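Local structure of cortical-lytic enzyme (Bacillus cereus, 4S3J) at residues E228-N231 with R232-N236; D184-S187 with V188-D192. The protein cleaves partially degraded spore-cortex peptidoglycan as an N-acetylglucosaminidase during germination, recognising the muramic acid delta-lactam residues peculiar to spores. All coordinates share one frame; numbering follows the deposited sequence.

In the fold
Both contacts are local, each about two turns of one helix in the glycosyl hydrolase family 18 TIM barrel, on the same side of the chain's centre, their own centres about 11 Å apart. Contact 1 takes up the first two thirds of helix 227-240, between barrel strands 214-218 and 246-251, and is mostly buried; contact 2 runs to the end of helix 183-191 and is only partly buried. They meet directly, L190 of contact 2 packing on A229, Y230 and F233 of contact 1. The chemistry differs: 228-236 adds a salt bridge and an aromatic face to a regular backbone, whereas in 184-192 S187 and R191 turn their polar ends to D226 and one backbone bond near the end is weak.

Contact 1 of 2, residues E228-N231 with R232-N236; sequences EAYN and RFLRN
The carboxylate of E228 is held at both oxygens. R235 NH1 donates to E228 OE2 over 2.8 Å in a nearly straight salt bridge (171°), reaching the oxygen on its syn side with the carboxylate and guanidinium close to coplanar. The other oxygen, E228 OE1, takes N231 ND2 at 3.2 Å from above the carboxylate plane, and the same ND2 also bonds to D268. An anti chi1 of 179° followed by a bend at chi2 curls the glutamate up along the helix to R235, two turns further on. R232 lies across it: NH1 comes 3.5 Å from E228 CG, but stays 4.5 Å from E228 OE2, too far for an ion pair in contact, while a face of its guanidinium rests over A229 CA.

The other flank is apolar. L234 CD1 sits over one face of the Y230 ring, 4.2 Å from its centroid, in a CH-pi contact, and F233 CD2 meets the edge of that ring 4.2 Å from Y230 CD1. Beyond them, F217 packs edge-to-face on F233, and Q272 of helix 269-275 touches both Y230 and L234. Successive i to i+4 backbone bonds run from R232 N through R235 N.

With an arginine on one oxygen and an amide on the other, the E228 carboxylate is fixed in rotation and probably favoured as the anion, while the Y230 side of the helix faces the barrel.

Contact 2 of 2, residues D184-S187 with V188-D192; sequences DLTS and VILRD
T186 O receives the backbone N of L190 at 2.8 Å, the shortest backbone bond between the two segments, and the leucine side chain folds back over this oxygen, L190 CG only 3.1 Å from T186 O. Its CD1 meets T186 CB at 3.9 Å. L185 and I189 run alongside each other, L185 CD1 3.9 Å from I189 CD1, and I189 N donates almost straight to L185 O (175°).

The regular pattern weakens at R191. Its N reaches S187 O at 3.2 Å, but the 122° angle makes this bond weak; instead the aliphatic chain covers that oxygen, R191 CG lying 3.1 Å from S187 O. From a chi1 of -63° the chain runs extended to NE. D192 N still bonds V188 O at 3.0 Å, and D192 itself leaves helical geometry.

Further out, D226 takes a salt bridge from R191 NE and a hydrogen bond with S187 OG, which also bonds A183 O one turn back. Helix 183-191 follows barrel strand 168-177, on whose N175 and E177 L185 packs; L190 packs on helix 227-240, and D192 caps I195 N.

One carboxylate thus ties the last turn to the loop before helix 227-240, and pairing with R191 would tend to keep D226 ionised.

Contact 1 of 2, residues E228-N231 with R232-N236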
ATOM      1  N   GLU A 228       3.078 -27.418   8.015  1.00 25.61           N
ATOM      2  CA  GLU A 228       4.309 -27.964   7.460  1.00 29.87           C
ATOM      3  C   GLU A 228       4.125 -28.447   6.016  1.00 28.41           C
ATOM      4  O   GLU A 228       5.067 -28.358   5.226  1.00 26.18           O
ATOM      5  CB  GLU A 228       4.841 -29.091   8.348  1.00 36.41           C
ATOM      6  CG  GLU A 228       6.115 -29.723   7.826  1.00 48.48           C
ATOM      7  CD  GLU A 228       7.238 -28.716   7.592  1.00 59.65           C
ATOM      8  OE1 GLU A 228       7.315 -27.689   8.313  1.00 49.22           O
ATOM      9  OE2 GLU A 228       8.037 -28.961   6.661  1.00 43.33           O
ATOM     10  N   ALA A 229       2.927 -28.935   5.663  1.00 26.45           N
ATOM     11  CA  ALA A 229       2.637 -29.319   4.277  1.00 24.44           C
ATOM     12  C   ALA A 229       2.712 -28.100   3.338  1.00 22.92           C
ATOM     13  O   ALA A 229       3.122 -28.215   2.181  1.00 27.41           O
ATOM     14  CB  ALA A 229       1.263 -30.007   4.177  1.00 23.67           C
ATOM     15  N   TYR A 230       2.311 -26.931   3.828  1.00 22.85           N
ATOM     16  CA  TYR A 230       2.432 -25.702   3.048  1.00 23.04           C
ATOM     17  C   TYR A 230       3.920 -25.354   2.878  1.00 22.27           C
ATOM     18  O   TYR A 230       4.370 -25.022   1.780  1.00 23.81           O
ATOM     19  CB  TYR A 230       1.678 -24.548   3.730  1.00 22.04           C
ATOM     20  CG  TYR A 230       1.516 -23.270   2.917  1.00 21.07           C
ATOM     21  CD1 TYR A 230       1.803 -23.222   1.554  1.00 23.82           C
ATOM     22  CD2 TYR A 230       1.078 -22.109   3.525  1.00 23.64           C
ATOM     23  CE1 TYR A 230       1.647 -22.045   0.823  1.00 25.84           C
ATOM     24  CE2 TYR A 230       0.926 -20.916   2.797  1.00 23.27           C
ATOM     25  CZ  TYR A 230       1.207 -20.903   1.448  1.00 21.38           C
ATOM     26  OH  TYR A 230       1.062 -19.749   0.715  1.00 21.82           O
ATOM     27  N   ASN A 231       4.681 -25.432   3.964  1.00 24.88           N
ATOM     28  CA  ASN A 231       6.131 -25.229   3.877  1.00 23.37           C
ATOM     29  C   ASN A 231       6.767 -26.162   2.855  1.00 24.59           C
ATOM     30  O   ASN A 231       7.566 -25.729   2.029  1.00 27.43           O
ATOM     31  CB  ASN A 231       6.812 -25.417   5.240  1.00 29.57           C
ATOM     32  CG  ASN A 231       6.380 -24.397   6.255  1.00 28.82           C
ATOM     33  OD1 ASN A 231       5.939 -23.301   5.900  1.00 26.26           O
ATOM     34  ND2 ASN A 231       6.515 -24.737   7.536  1.00 28.13           N
ATOM     35  N   ARG A 232       6.395 -27.444   2.880  1.00 27.19           N
ATOM     36  CA  ARG A 232       6.947 -28.401   1.921  1.00 26.36           C
ATOM     37  C   ARG A 232       6.542 -28.070   0.499  1.00 28.43           C
ATOM     38  O   ARG A 232       7.340 -28.205  -0.422  1.00 25.16           O
ATOM     39  CB  ARG A 232       6.514 -29.835   2.232  1.00 29.96           C
ATOM     40  CG  ARG A 232       7.052 -30.430   3.503  1.00 49.22           C
ATOM     41  CD  ARG A 232       6.899 -31.937   3.458  1.00 53.94           C
ATOM     42  NE  ARG A 232       5.490 -32.330   3.396  1.00 32.78           N
ATOM     43  CZ  ARG A 232       4.714 -32.523   4.458  1.00 44.90           C
ATOM     44  NH1 ARG A 232       5.212 -32.376   5.682  1.00 49.86           N
ATOM     45  NH2 ARG A 232       3.441 -32.874   4.301  1.00 45.25           N
ATOM     46  N   PHE A 233       5.289 -27.663   0.302  1.00 22.73           N
ATOM     47  CA  PHE A 233       4.863 -27.248  -1.023  1.00 25.11           C
ATOM     48  C   PHE A 233       5.721 -26.082  -1.520  1.00 26.90           C
ATOM     49  O   PHE A 233       6.175 -26.085  -2.661  1.00 22.97           O
ATOM     50  CB  PHE A 233       3.379 -26.856  -1.016  1.00 23.86           C
ATOM     51  CG  PHE A 233       2.926 -26.180  -2.274  1.00 25.93           C
ATOM     52  CD1 PHE A 233       2.853 -26.878  -3.465  1.00 27.79           C
ATOM     53  CD2 PHE A 233       2.549 -24.841  -2.263  1.00 23.29           C
ATOM     54  CE1 PHE A 233       2.425 -26.262  -4.626  1.00 24.93           C
ATOM     55  CE2 PHE A 233       2.114 -24.220  -3.425  1.00 26.86           C
ATOM     56  CZ  PHE A 233       2.054 -24.930  -4.602  1.00 24.13           C
ATOM     57  N   LEU A 234       5.948 -25.088  -0.670  1.00 23.89           N
ATOM     58  CA  LEU A 234       6.732 -23.936  -1.091  1.00 21.70           C
ATOM     59  C   LEU A 234       8.159 -24.360  -1.432  1.00 24.33           C
ATOM     60  O   LEU A 234       8.705 -23.893  -2.437  1.00 23.87           O
ATOM     61  CB  LEU A 234       6.719 -22.853  -0.015  1.00 21.29           C
ATOM     62  CG  LEU A 234       5.355 -22.170   0.191  1.00 22.76           C
ATOM     63  CD1 LEU A 234       5.446 -21.314   1.428  1.00 25.40           C
ATOM     64  CD2 LEU A 234       4.924 -21.337  -1.025  1.00 21.78           C
ATOM     65  N   ARG A 235       8.736 -25.294  -0.667  1.00 26.61           N
ATOM     66  CA  ARG A 235      10.060 -25.785  -1.010  1.00 27.98           C
ATOM     67  C   ARG A 235      10.016 -26.491  -2.354  1.00 29.62           C
ATOM     68  O   ARG A 235      10.909 -26.324  -3.169  1.00 26.87           O
ATOM     69  CB  ARG A 235      10.627 -26.743   0.056  1.00 27.57           C
ATOM     70  CG  ARG A 235      10.742 -26.151   1.447  1.00 34.15           C
ATOM     71  CD  ARG A 235      11.349 -27.109   2.474  1.00 37.07           C
ATOM     72  NE  ARG A 235      11.291 -26.506   3.805  1.00 40.60           N
ATOM     73  CZ  ARG A 235      10.480 -26.887   4.790  1.00 46.45           C
ATOM     74  NH1 ARG A 235       9.661 -27.925   4.639  1.00 35.68           N
ATOM     75  NH2 ARG A 235      10.501 -26.234   5.947  1.00 40.32           N
ATOM     76  N   ASN A 236       8.968 -27.280  -2.598  1.00 24.89           N
ATOM     77  CA  ASN A 236       8.878 -28.008  -3.862  1.00 25.30           C
ATOM     78  C   ASN A 236       8.794 -27.069  -5.061  1.00 26.02           C
ATOM     79  O   ASN A 236       9.416 -27.315  -6.089  1.00 28.97           O
ATOM     80  CB  ASN A 236       7.671 -28.940  -3.867  1.00 24.81           C
ATOM     81  CG  ASN A 236       7.846 -30.140  -2.941  1.00 28.90           C
ATOM     82  OD1 ASN A 236       8.961 -30.472  -2.521  1.00 31.68           O
ATOM     83  ND2 ASN A 236       6.733 -30.786  -2.606  1.00 30.29           N
TER

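Contact 2 of 2, residues D184-S187 with V188-D192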
ATOM      1  N   ASP A 184     -10.326 -26.675   2.642  1.00 19.50           N
ATOM      2  CA  ASP A 184     -10.484 -27.995   2.018  1.00 19.55           C
ATOM      3  C   ASP A 184      -9.698 -28.090   0.721  1.00 21.82           C
ATOM      4  O   ASP A 184      -9.101 -29.126   0.416  1.00 23.00           O
ATOM      5  CB  ASP A 184     -11.963 -28.296   1.749  1.00 22.88           C
ATOM      6  CG  ASP A 184     -12.759 -28.509   3.016  1.00 30.58           C
ATOM      7  OD1 ASP A 184     -12.138 -28.799   4.062  1.00 31.12           O
ATOM      8  OD2 ASP A 184     -14.007 -28.408   2.955  1.00 32.58           O
ATOM      9  N   LEU A 185      -9.675 -27.002  -0.039  1.00 20.92           N
ATOM     10  CA  LEU A 185      -8.909 -26.957  -1.282  1.00 23.78           C
ATOM     11  C   LEU A 185      -7.403 -27.126  -1.035  1.00 21.90           C
ATOM     12  O   LEU A 185      -6.760 -27.930  -1.700  1.00 22.17           O
ATOM     13  CB  LEU A 185      -9.187 -25.644  -2.020  1.00 21.90           C
ATOM     14  CG  LEU A 185      -8.389 -25.307  -3.276  1.00 21.16           C
ATOM     15  CD1 LEU A 185      -8.456 -26.403  -4.343  1.00 23.22           C
ATOM     16  CD2 LEU A 185      -8.903 -23.971  -3.836  1.00 18.79           C
ATOM     17  N   THR A 186      -6.828 -26.371  -0.099  1.00 23.64           N
ATOM     18  CA  THR A 186      -5.400 -26.537   0.182  1.00 21.51           C
ATOM     19  C   THR A 186      -5.093 -27.901   0.792  1.00 22.21           C
ATOM     20  O   THR A 186      -4.009 -28.413   0.599  1.00 23.37           O
ATOM     21  CB  THR A 186      -4.832 -25.398   1.093  1.00 22.66           C
ATOM     22  OG1 THR A 186      -5.841 -24.931   1.988  1.00 25.88           O
ATOM     23  CG2 THR A 186      -4.386 -24.224   0.250  1.00 25.46           C
ATOM     24  N   SER A 187      -6.031 -28.522   1.509  1.00 23.78           N
ATOM     25  CA  SER A 187      -5.744 -29.850   2.040  1.00 25.02           C
ATOM     26  C   SER A 187      -5.529 -30.844   0.904  1.00 21.46           C
ATOM     27  O   SER A 187      -4.647 -31.706   0.982  1.00 24.36           O
ATOM     28  CB  SER A 187      -6.854 -30.320   2.975  1.00 29.58           C
ATOM     29  OG  SER A 187      -6.774 -29.616   4.212  1.00 25.54           O
ATOM     30  N   VAL A 188      -6.328 -30.740  -0.154  1.00 21.92           N
ATOM     31  CA  VAL A 188      -6.127 -31.624  -1.299  1.00 24.26           C
ATOM     32  C   VAL A 188      -4.766 -31.367  -1.935  1.00 22.80           C
ATOM     33  O   VAL A 188      -3.970 -32.282  -2.091  1.00 27.36           O
ATOM     34  CB  VAL A 188      -7.243 -31.464  -2.365  1.00 25.14           C
ATOM     35  CG1 VAL A 188      -6.935 -32.321  -3.576  1.00 25.22           C
ATOM     36  CG2 VAL A 188      -8.594 -31.855  -1.784  1.00 27.82           C
ATOM     37  N   ILE A 189      -4.508 -30.116  -2.299  1.00 21.12           N
ATOM     38  CA  ILE A 189      -3.279 -29.748  -3.006  1.00 23.79           C
ATOM     39  C   ILE A 189      -2.018 -29.978  -2.181  1.00 22.30           C
ATOM     40  O   ILE A 189      -0.992 -30.395  -2.720  1.00 27.79           O
ATOM     41  CB  ILE A 189      -3.337 -28.285  -3.473  1.00 25.45           C
ATOM     42  CG1 ILE A 189      -4.386 -28.179  -4.584  1.00 29.75           C
ATOM     43  CG2 ILE A 189      -1.980 -27.816  -4.000  1.00 32.04           C
ATOM     44  CD1 ILE A 189      -4.666 -26.768  -5.035  1.00 36.50           C
ATOM     45  N   LEU A 190      -2.089 -29.713  -0.881  1.00 24.94           N
ATOM     46  CA  LEU A 190      -0.900 -29.845  -0.038  1.00 27.68           C
ATOM     47  C   LEU A 190      -0.639 -31.291   0.409  1.00 32.98           C
ATOM     48  O   LEU A 190       0.457 -31.593   0.897  1.00 31.78           O
ATOM     49  CB  LEU A 190      -1.020 -28.932   1.185  1.00 27.78           C
ATOM     50  CG  LEU A 190      -1.074 -27.431   0.877  1.00 24.05           C
ATOM     51  CD1 LEU A 190      -1.246 -26.652   2.167  1.00 27.65           C
ATOM     52  CD2 LEU A 190       0.167 -26.947   0.116  1.00 29.50           C
ATOM     53  N   ARG A 191      -1.618 -32.183   0.244  1.00 25.91           N
ATOM     54  CA  ARG A 191      -1.460 -33.549   0.744  1.00 25.82           C
ATOM     55  C   ARG A 191      -1.376 -34.636  -0.320  1.00 36.68           C
ATOM     56  O   ARG A 191      -0.889 -35.724  -0.026  1.00 34.97           O
ATOM     57  CB  ARG A 191      -2.597 -33.912   1.704  1.00 26.20           C
ATOM     58  CG  ARG A 191      -2.626 -33.047   2.949  1.00 27.84           C
ATOM     59  CD  ARG A 191      -3.724 -33.479   3.930  1.00 29.76           C
ATOM     60  NE  ARG A 191      -3.675 -32.633   5.114  1.00 28.71           N
ATOM     61  CZ  ARG A 191      -4.119 -32.965   6.319  1.00 31.05           C
ATOM     62  NH1 ARG A 191      -4.615 -34.176   6.554  1.00 24.87           N
ATOM     63  NH2 ARG A 191      -3.990 -32.104   7.315  1.00 33.99           N
ATOM     64  N   ASP A 192      -1.821 -34.363  -1.541  1.00 32.41           N
ATOM     65  CA  ASP A 192      -1.786 -35.380  -2.589  1.00 30.31           C
ATOM     66  C   ASP A 192      -0.657 -35.108  -3.573  1.00 34.42           C
ATOM     67  O   ASP A 192      -0.676 -34.110  -4.290  1.00 33.61           O
ATOM     68  CB  ASP A 192      -3.119 -35.454  -3.328  1.00 28.51           C
ATOM     69  CG  ASP A 192      -3.172 -36.623  -4.261  1.00 39.90           C
ATOM     70  OD1 ASP A 192      -3.535 -37.722  -3.803  1.00 40.54           O
ATOM     71  OD2 ASP A 192      -2.796 -36.456  -5.434  1.00 28.51           O
TER